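Local coordinates for TIR-like domain-containing protein (Prevotella corporis, PDB 7EBD) that is a bacterial STING-domain protein that holds C2E in a pocket shared by the two subunits of its dimer, at residues A[12-17]-A[135-140]; A[72-77]-A[81-86]; A[87-90]-A[95-98]. All coordinates share one frame; numbering follows the deposited sequence.

Contact 1 of 3, residues A[12-17]-A[135-140]; sequences ISYFEG and NNFKRV. With C2E (9,9'-[(2R,3R,3aS,5S,7aR,9R,10R,10aS,12S,14aR)-3,5,10,12-tetrahydroxy-5,12-dioxidooctahydro-2H,7H-difuro[3,2-d:3',2'-j][1,3,7,9,2,8]tetraoxadiphosphacyclododecine-2,9-diyl]bis(2-amino-1,9-dihydro-6H-purin-6-one)), chain E.
Tyr14, which meets Phe137 across the two helices, ends in a hydroxyl that is hydrogen-bonded to Asp99 OD2. Its ring is then flanked by two quite different neighbours. Tyr14 CD2 lies 3.8 Å from Phe137 CZ. Tyr14 CD1, across the same ring, comes within 3.5 Å of the sugar oxygen O4' of C2E. The ligand sugar sits at the edge of the tyrosine ring. The two aromatic side chains cross at about a right angle. In both residues CG stands anti to the backbone N, with chi1 180° for Tyr14 and 174° for Phe137, and this sends each ring into the space between the helices.

A second, looser apolar touch joins Ile12 CG1 to Val140 CG1, 4.3 Å apart. On helix 124-146, Arg139 NH2 donates to Asn136 OD1 at 2.8 Å, nearly straight at 168°. Asn136 ND2 turns back to the start of helix 6-28, to Ser7 OG and Thr8 OG1.

The side of helix 6-28 that carries Ser13 and Gly17 also faces C2E. Gly17 O is 3.5 Å from C8 of a guanine base, and Ser13 O is 3.9 Å from C5'. Ser13 OG bonds to Ile103 O of the second subunit, and Glu16 OE1 forms a salt bridge with Lys109 NZ of the second subunit.

Helix 124-146 thus backs the ligand-bearing helix with buried apolar groups. Asp99 OD1 is itself hydrogen-bonded to C2E. Tyr14 therefore has two roles: it lines the pocket, and it probably helps to orient the carboxylate that grips the ligand.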
loop_
_atom_site.group_PDB
_atom_site.type_symbol
_atom_site.label_atom_id
_atom_site.label_comp_id
_atom_site.label_asym_id
_atom_site.label_seq_id
_atom_site.Cartn_x
_atom_site.Cartn_y
_atom_site.Cartn_z
ATOM N N ILE A 12 -3.718 9.972 0.063
ATOM C CA ILE A 12 -2.770 10.318 1.120
ATOM C C ILE A 12 -1.882 9.124 1.455
ATOM O O ILE A 12 -0.663 9.263 1.614
ATOM C CB ILE A 12 -3.509 10.837 2.366
ATOM C CG1 ILE A 12 -4.310 12.094 2.033
ATOM C CG2 ILE A 12 -2.519 11.140 3.472
ATOM C CD1 ILE A 12 -5.128 12.613 3.194
ATOM N N SER A 13 -2.477 7.933 1.575
ATOM C CA SER A 13 -1.688 6.740 1.874
ATOM C C SER A 13 -0.717 6.425 0.745
ATOM O O SER A 13 0.440 6.064 0.995
ATOM C CB SER A 13 -2.611 5.548 2.131
ATOM O OG SER A 13 -3.287 5.678 3.367
ATOM N N TYR A 14 -1.163 6.573 -0.504
ATOM C CA TYR A 14 -0.289 6.318 -1.645
ATOM C C TYR A 14 0.870 7.305 -1.684
ATOM O O TYR A 14 2.007 6.928 -1.991
ATOM C CB TYR A 14 -1.110 6.380 -2.934
ATOM C CG TYR A 14 -0.327 6.141 -4.205
ATOM C CD1 TYR A 14 0.316 4.931 -4.430
ATOM C CD2 TYR A 14 -0.254 7.116 -5.192
ATOM C CE1 TYR A 14 1.026 4.705 -5.595
ATOM C CE2 TYR A 14 0.450 6.898 -6.362
ATOM C CZ TYR A 14 1.091 5.691 -6.557
ATOM O OH TYR A 14 1.794 5.469 -7.718
ATOM N N PHE A 15 0.607 8.571 -1.356
ATOM C CA PHE A 15 1.667 9.572 -1.356
ATOM C C PHE A 15 2.659 9.329 -0.225
ATOM O O PHE A 15 3.876 9.400 -0.434
ATOM C CB PHE A 15 1.056 10.971 -1.250
ATOM C CG PHE A 15 2.071 12.076 -1.149
ATOM C CD1 PHE A 15 2.655 12.607 -2.287
ATOM C CD2 PHE A 15 2.436 12.589 0.087
ATOM C CE1 PHE A 15 3.587 13.624 -2.194
ATOM C CE2 PHE A 15 3.368 13.604 0.187
ATOM C CZ PHE A 15 3.944 14.123 -0.955
ATOM N N GLU A 16 2.159 9.026 0.976
ATOM C CA GLU A 16 3.039 8.840 2.125
ATOM C C GLU A 16 3.857 7.561 2.007
ATOM O O GLU A 16 5.015 7.517 2.440
ATOM C CB GLU A 16 2.222 8.832 3.417
ATOM C CG GLU A 16 1.615 10.178 3.792
ATOM C CD GLU A 16 2.664 11.258 3.990
ATOM O OE1 GLU A 16 2.490 12.368 3.445
ATOM O OE2 GLU A 16 3.669 10.994 4.682
ATOM N N GLY A 17 3.276 6.507 1.438
ATOM C CA GLY A 17 3.935 5.222 1.380
ATOM C C GLY A 17 4.715 4.918 0.123
ATOM O O GLY A 17 5.333 3.852 0.043
ATOM N N ASN A 135 -11.052 11.258 -10.228
ATOM C CA ASN A 135 -10.668 12.660 -10.327
ATOM C C ASN A 135 -10.280 13.222 -8.968
ATOM O O ASN A 135 -9.317 13.990 -8.865
ATOM C CB ASN A 135 -11.805 13.477 -10.939
ATOM C CG ASN A 135 -12.093 13.087 -12.374
ATOM O OD1 ASN A 135 -11.205 12.634 -13.095
ATOM N ND2 ASN A 135 -13.339 13.265 -12.796
ATOM N N ASN A 136 -10.999 12.838 -7.911
ATOM C CA ASN A 136 -10.634 13.303 -6.578
ATOM C C ASN A 136 -9.297 12.723 -6.136
ATOM O O ASN A 136 -8.485 13.425 -5.521
ATOM C CB ASN A 136 -11.729 12.947 -5.574
ATOM C CG ASN A 136 -11.447 13.496 -4.192
ATOM O OD1 ASN A 136 -11.544 14.701 -3.961
ATOM N ND2 ASN A 136 -11.089 12.615 -3.264
ATOM N N PHE A 137 -9.051 11.443 -6.433
ATOM C CA PHE A 137 -7.754 10.847 -6.135
ATOM C C PHE A 137 -6.637 11.619 -6.827
ATOM O O PHE A 137 -5.632 11.977 -6.202
ATOM C CB PHE A 137 -7.748 9.375 -6.557
ATOM C CG PHE A 137 -6.405 8.704 -6.434
ATOM C CD1 PHE A 137 -6.028 8.092 -5.251
ATOM C CD2 PHE A 137 -5.529 8.668 -7.509
ATOM C CE1 PHE A 137 -4.800 7.468 -5.139
ATOM C CE2 PHE A 137 -4.298 8.048 -7.400
ATOM C CZ PHE A 137 -3.934 7.446 -6.213
ATOM N N LYS A 138 -6.809 11.893 -8.123
ATOM C CA LYS A 138 -5.788 12.621 -8.870
ATOM C C LYS A 138 -5.599 14.030 -8.321
ATOM O O LYS A 138 -4.468 14.518 -8.224
ATOM C CB LYS A 138 -6.151 12.663 -10.354
ATOM C CG LYS A 138 -6.081 11.305 -11.037
ATOM C CD LYS A 138 -6.192 11.430 -12.548
ATOM C CE LYS A 138 -7.496 12.089 -12.955
ATOM N NZ LYS A 138 -7.601 12.231 -14.432
ATOM N N ARG A 139 -6.692 14.694 -7.943
ATOM C CA ARG A 139 -6.594 16.056 -7.426
ATOM C C ARG A 139 -5.850 16.089 -6.097
ATOM O O ARG A 139 -4.969 16.932 -5.889
ATOM C CB ARG A 139 -7.992 16.657 -7.272
ATOM C CG ARG A 139 -8.004 18.046 -6.656
ATOM C CD ARG A 139 -9.415 18.487 -6.298
ATOM N NE ARG A 139 -9.997 17.664 -5.239
ATOM C CZ ARG A 139 -9.873 17.922 -3.940
ATOM N NH1 ARG A 139 -9.189 18.982 -3.532
ATOM N NH2 ARG A 139 -10.437 17.119 -3.047
ATOM N N VAL A 140 -6.189 15.175 -5.184
ATOM C CA VAL A 140 -5.511 15.138 -3.891
ATOM C C VAL A 140 -4.040 14.782 -4.071
ATOM O O VAL A 140 -3.160 15.369 -3.426
ATOM C CB VAL A 140 -6.219 14.159 -2.936
ATOM C CG1 VAL A 140 -5.429 14.008 -1.645
ATOM C CG2 VAL A 140 -7.634 14.636 -2.642
HETATM P P1 C2E E . 1.375 1.225 2.126
HETATM O O2P C2E E . 2.711 0.846 2.718
HETATM O O1P C2E E . 1.012 2.526 2.791
HETATM O "O5'" C2E E . 1.432 1.603 0.532
HETATM C "C5'" C2E E . 0.353 2.303 -0.004
HETATM C "C4'" C2E E . 0.384 2.171 -1.554
HETATM O "O4'" C2E E . 1.472 2.718 -2.020
HETATM C "C3'" C2E E . 0.461 0.686 -1.970
HETATM O "O3'" C2E E . -0.786 0.193 -2.121
HETATM C "C2'" C2E E . 1.199 0.762 -3.318
HETATM O "O2'" C2E E . 0.248 1.115 -4.415
HETATM C "C1'" C2E E . 2.058 1.739 -3.172
HETATM N N9 C2E E . 3.342 1.223 -2.787
HETATM C C8 C2E E . 3.746 1.123 -1.511
HETATM N N7 C2E E . 4.986 0.594 -1.591
HETATM C C5 C2E E . 5.294 0.393 -2.879
HETATM C C6 C2E E . 6.542 -0.171 -3.569
HETATM O O6 C2E E . 7.471 -0.528 -2.929
HETATM N N1 C2E E . 6.587 -0.269 -4.994
HETATM C C2 C2E E . 5.464 0.159 -5.784
HETATM N N2 C2E E . 5.506 0.061 -7.230
HETATM N N3 C2E E . 4.275 0.697 -5.128
HETATM C C4 C2E E . 4.241 0.796 -3.645
HETATM P P11 C2E E . -0.832 -1.471 -2.125
HETATM O O21 C2E E . -0.092 -2.154 -3.251
HETATM O O11 C2E E . -2.283 -1.836 -2.326
HETATM O O5A C2E E . -0.431 -1.945 -0.597
HETATM C C5A C2E E . -1.465 -1.665 0.308
HETATM C C4A C2E E . -1.019 -1.971 1.684
HETATM O O4A C2E E . -0.766 -3.245 1.811
HETATM C C3A C2E E . 0.422 -1.180 2.030
HETATM O O3A C2E E . 0.136 0.206 2.531
HETATM C C2A C2E E . 0.956 -1.844 2.906
HETATM O O2A C2E E . 0.395 -1.506 4.262
HETATM C C1A C2E E . 0.555 -3.365 2.532
HETATM N N91 C2E E . 1.464 -3.889 1.750
HETATM C C81 C2E E . 1.510 -3.995 0.408
HETATM N N71 C2E E . 2.663 -4.619 0.102
HETATM C C51 C2E E . 3.299 -4.889 1.237
HETATM C C61 C2E E . 4.634 -5.579 1.510
HETATM O O61 C2E E . 5.287 -5.976 0.608
HETATM N N11 C2E E . 5.095 -5.742 2.852
HETATM C C21 C2E E . 4.297 -5.254 3.948
HETATM N N21 C2E E . 4.765 -5.418 5.313
HETATM N N31 C2E E . 3.023 -4.596 3.683
HETATM C C41 C2E E . 2.550 -4.432 2.279
#

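Contact 2 of 3, residues A[72-77]-A[81-86]. With C2E (9,9'-[(2R,3R,3aS,5S,7aR,9R,10R,10aS,12S,14aR)-3,5,10,12-tetrahydroxy-5,12-dioxidooctahydro-2H,7H-difuro[3,2-d:3',2'-j][1,3,7,9,2,8]tetraoxadiphosphacyclododecine-2,9-diyl]bis(2-amino-1,9-dihydro-6H-purin-6-one)), chain E.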
loop_
_atom_site.group_PDB
_atom_site.type_symbol
_atom_site.label_atom_id
_atom_site.label_comp_id
_atom_site.label_asym_id
_atom_site.label_seq_id
_atom_site.Cartn_x
_atom_site.Cartn_y
_atom_site.Cartn_z
ATOM N N GLU A 72 12.290 -4.422 -14.159
ATOM C CA GLU A 72 12.125 -4.367 -12.714
ATOM C C GLU A 72 13.400 -3.857 -12.057
ATOM O O GLU A 72 14.489 -4.379 -12.311
ATOM C CB GLU A 72 11.779 -5.756 -12.183
ATOM C CG GLU A 72 10.447 -6.278 -12.690
ATOM C CD GLU A 72 9.259 -5.646 -12.008
ATOM O OE1 GLU A 72 8.135 -5.806 -12.527
ATOM O OE2 GLU A 72 9.444 -4.978 -10.970
ATOM N N THR A 73 13.263 -2.838 -11.207
ATOM C CA THR A 73 14.381 -2.293 -10.448
ATOM C C THR A 73 13.901 -1.973 -9.038
ATOM O O THR A 73 12.727 -2.162 -8.702
ATOM C CB THR A 73 14.970 -1.046 -11.123
ATOM O OG1 THR A 73 13.910 -0.169 -11.520
ATOM C CG2 THR A 73 15.799 -1.427 -12.342
ATOM N N GLN A 74 14.815 -1.476 -8.207
ATOM C CA GLN A 74 14.462 -1.119 -6.841
ATOM C C GLN A 74 15.296 0.071 -6.387
ATOM O O GLN A 74 16.377 0.343 -6.914
ATOM C CB GLN A 74 14.643 -2.303 -5.883
ATOM C CG GLN A 74 16.061 -2.835 -5.791
ATOM C CD GLN A 74 16.168 -4.017 -4.845
ATOM O OE1 GLN A 74 15.395 -4.971 -4.938
ATOM N NE2 GLN A 74 17.123 -3.955 -3.924
HETATM N N MSE A 75 14.760 0.779 -5.397
HETATM C CA MSE A 75 15.415 1.921 -4.774
HETATM C C MSE A 75 15.652 1.639 -3.294
HETATM O O MSE A 75 14.735 1.225 -2.583
HETATM C CB MSE A 75 14.565 3.187 -4.920
HETATM C CG MSE A 75 14.050 3.484 -6.320
HETATM SE SE MSE A 75 12.700 4.900 -6.265
HETATM C CE MSE A 75 12.550 5.306 -8.164
ATOM N N SER A 76 16.874 1.869 -2.823
ATOM C CA SER A 76 17.194 1.717 -1.410
ATOM C C SER A 76 16.855 3.011 -0.679
ATOM O O SER A 76 17.441 4.062 -0.964
ATOM C CB SER A 76 18.666 1.356 -1.221
ATOM O OG SER A 76 18.916 0.019 -1.618
ATOM N N THR A 77 15.915 2.935 0.260
ATOM C CA THR A 77 15.447 4.096 1.000
ATOM C C THR A 77 15.707 3.909 2.490
ATOM O O THR A 77 15.775 2.782 2.991
ATOM C CB THR A 77 13.950 4.346 0.760
ATOM O OG1 THR A 77 13.551 5.556 1.418
ATOM C CG2 THR A 77 13.118 3.186 1.289
ATOM N N ASN A 81 11.893 -0.054 5.986
ATOM C CA ASN A 81 12.763 -1.176 6.310
ATOM C C ASN A 81 13.098 -2.051 5.110
ATOM O O ASN A 81 13.925 -2.959 5.245
ATOM C CB ASN A 81 12.109 -2.019 7.404
ATOM C CG ASN A 81 10.644 -2.308 7.121
ATOM O OD1 ASN A 81 9.939 -1.480 6.543
ATOM N ND2 ASN A 81 10.179 -3.482 7.532
ATOM N N TYR A 82 12.493 -1.810 3.951
ATOM C CA TYR A 82 12.776 -2.596 2.760
ATOM C C TYR A 82 12.733 -1.695 1.535
ATOM O O TYR A 82 12.060 -0.658 1.550
ATOM C CB TYR A 82 11.785 -3.762 2.598
ATOM C CG TYR A 82 10.319 -3.387 2.610
ATOM C CD1 TYR A 82 9.630 -3.234 3.806
ATOM C CD2 TYR A 82 9.614 -3.229 1.424
ATOM C CE1 TYR A 82 8.286 -2.911 3.821
ATOM C CE2 TYR A 82 8.269 -2.909 1.429
ATOM C CZ TYR A 82 7.610 -2.750 2.629
ATOM O OH TYR A 82 6.273 -2.429 2.633
ATOM N N PRO A 83 13.446 -2.058 0.468
ATOM C CA PRO A 83 13.532 -1.171 -0.696
ATOM C C PRO A 83 12.194 -1.021 -1.408
ATOM O O PRO A 83 11.266 -1.814 -1.238
ATOM C CB PRO A 83 14.560 -1.865 -1.598
ATOM C CG PRO A 83 14.512 -3.296 -1.188
ATOM C CD PRO A 83 14.264 -3.272 0.291
ATOM N N ILE A 84 12.115 0.031 -2.214
ATOM C CA ILE A 84 10.930 0.322 -3.013
ATOM C C ILE A 84 11.106 -0.320 -4.381
ATOM O O ILE A 84 12.009 0.050 -5.135
ATOM C CB ILE A 84 10.715 1.836 -3.145
ATOM C CG1 ILE A 84 10.759 2.502 -1.771
ATOM C CG2 ILE A 84 9.399 2.131 -3.858
ATOM C CD1 ILE A 84 10.895 3.999 -1.837
ATOM N N HIS A 85 10.242 -1.274 -4.711
ATOM C CA HIS A 85 10.314 -1.940 -6.001
ATOM C C HIS A 85 9.522 -1.160 -7.041
ATOM O O HIS A 85 8.414 -0.686 -6.772
ATOM C CB HIS A 85 9.800 -3.374 -5.898
ATOM C CG HIS A 85 10.689 -4.278 -5.101
ATOM N ND1 HIS A 85 11.707 -5.014 -5.669
ATOM C CD2 HIS A 85 10.717 -4.563 -3.777
ATOM C CE1 HIS A 85 12.322 -5.712 -4.732
ATOM N NE2 HIS A 85 11.740 -5.457 -3.574
ATOM N N ILE A 86 10.103 -1.021 -8.231
ATOM C CA ILE A 86 9.556 -0.183 -9.288
ATOM C C ILE A 86 9.816 -0.849 -10.633
ATOM O O ILE A 86 10.576 -1.813 -10.747
ATOM C CB ILE A 86 10.177 1.227 -9.283
ATOM C CG1 ILE A 86 11.699 1.114 -9.180
ATOM C CG2 ILE A 86 9.607 2.065 -8.150
ATOM C CD1 ILE A 86 12.452 2.218 -9.870
HETATM P P1 C2E E . 1.375 1.225 2.126
HETATM O O2P C2E E . 2.711 0.846 2.718
HETATM O O1P C2E E . 1.012 2.526 2.791
HETATM O "O5'" C2E E . 1.432 1.603 0.532
HETATM C "C5'" C2E E . 0.353 2.303 -0.004
HETATM C "C4'" C2E E . 0.384 2.171 -1.554
HETATM O "O4'" C2E E . 1.472 2.718 -2.020
HETATM C "C3'" C2E E . 0.461 0.686 -1.970
HETATM O "O3'" C2E E . -0.786 0.193 -2.121
HETATM C "C2'" C2E E . 1.199 0.762 -3.318
HETATM O "O2'" C2E E . 0.248 1.115 -4.415
HETATM C "C1'" C2E E . 2.058 1.739 -3.172
HETATM N N9 C2E E . 3.342 1.223 -2.787
HETATM C C8 C2E E . 3.746 1.123 -1.511
HETATM N N7 C2E E . 4.986 0.594 -1.591
HETATM C C5 C2E E . 5.294 0.393 -2.879
HETATM C C6 C2E E . 6.542 -0.171 -3.569
HETATM O O6 C2E E . 7.471 -0.528 -2.929
HETATM N N1 C2E E . 6.587 -0.269 -4.994
HETATM C C2 C2E E . 5.464 0.159 -5.784
HETATM N N2 C2E E . 5.506 0.061 -7.230
HETATM N N3 C2E E . 4.275 0.697 -5.128
HETATM C C4 C2E E . 4.241 0.796 -3.645
HETATM P P11 C2E E . -0.832 -1.471 -2.125
HETATM O O21 C2E E . -0.092 -2.154 -3.251
HETATM O O11 C2E E . -2.283 -1.836 -2.326
HETATM O O5A C2E E . -0.431 -1.945 -0.597
HETATM C C5A C2E E . -1.465 -1.665 0.308
HETATM C C4A C2E E . -1.019 -1.971 1.684
HETATM O O4A C2E E . -0.766 -3.245 1.811
HETATM C C3A C2E E . 0.422 -1.180 2.030
HETATM O O3A C2E E . 0.136 0.206 2.531
HETATM C C2A C2E E . 0.956 -1.844 2.906
HETATM O O2A C2E E . 0.395 -1.506 4.262
HETATM C C1A C2E E . 0.555 -3.365 2.532
HETATM N N91 C2E E . 1.464 -3.889 1.750
HETATM C C81 C2E E . 1.510 -3.995 0.408
HETATM N N71 C2E E . 2.663 -4.619 0.102
HETATM C C51 C2E E . 3.299 -4.889 1.237
HETATM C C61 C2E E . 4.634 -5.579 1.510
HETATM O O61 C2E E . 5.287 -5.976 0.608
HETATM N N11 C2E E . 5.095 -5.742 2.852
HETATM C C21 C2E E . 4.297 -5.254 3.948
HETATM N N21 C2E E . 4.765 -5.418 5.313
HETATM N N31 C2E E . 3.023 -4.596 3.683
HETATM C C41 C2E E . 2.550 -4.432 2.279
#
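Thr73 and Ile86 exchange two backbone hydrogen bonds: Thr73 N to Ile86 O and Ile86 N to Thr73 O are each 2.9 Å. Met75 and Ile84 do the same, with Met75 N to Ile84 O and Ile84 N to Met75 O also 2.9 Å. Gln74 and His85 form the non-hydrogen-bonded pair between them in this antiparallel beta hairpin. The His85 backbone therefore turns outward to C2E. His85 O takes N1 of a guanine base at 2.6 Å and N2 more weakly, and His85 N gives a weak bond to O6.

Gln74 and His85 run side by side. Gln74 OE1 is 3.2 Å from His85 CE1, with the amide and ring planes 88° apart. His85 NE2 bonds to its counterpart in the second subunit.

The other face is largely apolar. Ile86 CG1 stands between the backbone N and the carbonyl carbon, chi1 48°, which brings CD1 against Thr73 OG1 and within 3.5 Å of CE of selenomethionine Met75. Thr73 OG1 bonds to Ser88 OG. Thr77 CG2 lies 3.9 Å from Ile84 CD1. Trp25 and Phe18 of helix 6-28 cover this face.

One strand residue thus reads the base through its backbone, while its imidazole joins the subunits.

Contact 3 of 3, residues A[87-90]-A[95-98]; sequences VSKE and LEVY. With ACT (acetate ion), chain C.
Lys89 and Glu96 form a hydrogen-bonded pair in the antiparallel beta hairpin of strands 84-91 and 94-99. Lys89 N to Glu96 O and Glu96 N to Lys89 O are both 2.9 Å. Two residues along, Tyr98 N donates to Val87 O, also at 2.9 Å. Ser88 and Val97 sit between these bonds as a non-hydrogen-bonded pair, and the CA of Ser88 makes a C-H...O contact with Glu96 O.

Lys89, Glu96 and Tyr98 share one face with Val87. Lys89 and Glu96 run alongside each other in the same direction, so that the methylene Lys89 CD comes to 4.1 Å from Glu96 OE2. The charged ends stay further apart: Lys89 NZ is 4.6 Å from Glu96 OE2, too far for a salt bridge, although the opposite charges probably still attract. That same OE2 is held by a nearer donor. Tyr98 OH gives its hydrogen to Glu96 OE2 at 3.0 Å, coming from above the carboxylate plane, 50° out of it. From helix 57-67, Phe64 packs on Tyr98 and Tyr65 on Val87.

On the other face Val97 and Leu95 pack beside Ser88. Ser88 CB touches Val97 CG2 at 3.9 Å, and Leu95 CD1 reaches over to Ser88 OG. Backbone bonds from Leu95 and Val97 to strand 42-47 place the hairpin inside the mixed sheet.

An acetate ion, probably from the crystallisation liquor, marks the serine. Ser88 OG is hydrogen-bonded to Thr73 OG1, while Asn71 ND2 also holds the ion. With chi1 at 63°, Ser88 OG sits between its backbone N and carbonyl carbon, and there it donates to the acetate O at 2.7 Å.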
loop_
_atom_site.group_PDB
_atom_site.type_symbol
_atom_site.label_atom_id
_atom_site.label_comp_id
_atom_site.label_asym_id
_atom_site.label_seq_id
_atom_site.Cartn_x
_atom_site.Cartn_y
_atom_site.Cartn_z
ATOM N N VAL A 87 9.181 -0.298 -11.662
ATOM C CA VAL A 87 9.487 -0.612 -13.051
ATOM C C VAL A 87 9.971 0.668 -13.715
ATOM O O VAL A 87 9.427 1.751 -13.469
ATOM C CB VAL A 87 8.273 -1.201 -13.796
ATOM C CG1 VAL A 87 8.051 -2.644 -13.380
ATOM C CG2 VAL A 87 7.032 -0.377 -13.516
ATOM N N SER A 88 11.007 0.549 -14.540
ATOM C CA SER A 88 11.636 1.736 -15.095
ATOM C C SER A 88 12.219 1.428 -16.464
ATOM O O SER A 88 12.222 0.285 -16.928
ATOM C CB SER A 88 12.725 2.278 -14.164
ATOM O OG SER A 88 13.768 1.333 -14.006
ATOM N N LYS A 89 12.710 2.483 -17.105
ATOM C CA LYS A 89 13.411 2.374 -18.373
ATOM C C LYS A 89 14.351 3.564 -18.508
ATOM O O LYS A 89 14.322 4.506 -17.708
ATOM C CB LYS A 89 12.438 2.306 -19.558
ATOM C CG LYS A 89 11.746 3.620 -19.870
ATOM C CD LYS A 89 10.712 3.457 -20.972
ATOM C CE LYS A 89 11.257 3.922 -22.313
ATOM N NZ LYS A 89 10.179 4.063 -23.331
ATOM N N GLU A 90 15.199 3.499 -19.528
ATOM C CA GLU A 90 16.173 4.538 -19.824
ATOM C C GLU A 90 15.717 5.310 -21.052
ATOM O O GLU A 90 15.354 4.708 -22.068
ATOM C CB GLU A 90 17.558 3.930 -20.056
ATOM C CG GLU A 90 18.511 4.815 -20.836
ATOM C CD GLU A 90 19.783 4.090 -21.232
ATOM O OE1 GLU A 90 20.354 3.379 -20.380
ATOM O OE2 GLU A 90 20.210 4.229 -22.398
ATOM N N LEU A 95 16.205 8.551 -16.242
ATOM C CA LEU A 95 15.603 7.332 -15.718
ATOM C C LEU A 95 14.109 7.582 -15.549
ATOM O O LEU A 95 13.699 8.399 -14.716
ATOM C CB LEU A 95 16.240 6.926 -14.392
ATOM C CG LEU A 95 15.601 5.710 -13.717
ATOM C CD1 LEU A 95 15.893 4.435 -14.492
ATOM C CD2 LEU A 95 16.059 5.587 -12.277
ATOM N N GLU A 96 13.293 6.890 -16.346
ATOM C CA GLU A 96 11.844 7.048 -16.303
ATOM C C GLU A 96 11.253 5.877 -15.528
ATOM O O GLU A 96 11.282 4.737 -15.999
ATOM C CB GLU A 96 11.256 7.131 -17.709
ATOM C CG GLU A 96 11.815 8.264 -18.550
ATOM C CD GLU A 96 11.073 8.435 -19.861
ATOM O OE1 GLU A 96 11.164 9.529 -20.458
ATOM O OE2 GLU A 96 10.392 7.480 -20.288
ATOM N N VAL A 97 10.737 6.159 -14.334
ATOM C CA VAL A 97 10.074 5.177 -13.488
ATOM C C VAL A 97 8.576 5.328 -13.680
ATOM O O VAL A 97 8.066 6.451 -13.768
ATOM C CB VAL A 97 10.465 5.374 -12.011
ATOM C CG1 VAL A 97 9.804 4.326 -11.133
ATOM C CG2 VAL A 97 11.975 5.343 -11.859
ATOM N N TYR A 98 7.863 4.209 -13.749
ATOM C CA TYR A 98 6.417 4.235 -13.911
ATOM C C TYR A 98 5.751 3.460 -12.783
ATOM O O TYR A 98 6.313 2.497 -12.253
ATOM C CB TYR A 98 5.993 3.651 -15.269
ATOM C CG TYR A 98 6.398 4.488 -16.464
ATOM C CD1 TYR A 98 7.691 4.440 -16.967
ATOM C CD2 TYR A 98 5.481 5.319 -17.095
ATOM C CE1 TYR A 98 8.061 5.205 -18.060
ATOM C CE2 TYR A 98 5.842 6.085 -18.187
ATOM C CZ TYR A 98 7.132 6.024 -18.666
ATOM O OH TYR A 98 7.492 6.788 -19.753
HETATM C C ACT C . 16.824 0.156 -15.758
HETATM O O ACT C . 15.645 0.597 -15.870
HETATM O OXT ACT C . 17.207 -0.995 -15.405
HETATM C CH3 ACT C . 17.945 1.178 -16.109
#

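In the fold
Contact 1 is the buried one. It joins two helices through apolar side chains alone. Contacts 2 and 3 are partly buried and rest on backbone hydrogen bonds within one mixed sheet. They share strand 84-91, which pairs with 71-75 in contact 2 and with 94-99 in contact 3. They also touch, since Met75 and Ile86 pack on Val97. Both hairpins fall within the length of chain between the two helices of contact 1. Contacts 1 and 2 both reach C2E and the second subunit, though their centres are about 20 Å apart: one supplies a ring at the sugar, the other main-chain atoms at a base. Contact 3 does not touch C2E; the Val87 side chain comes within about 6 Å of it.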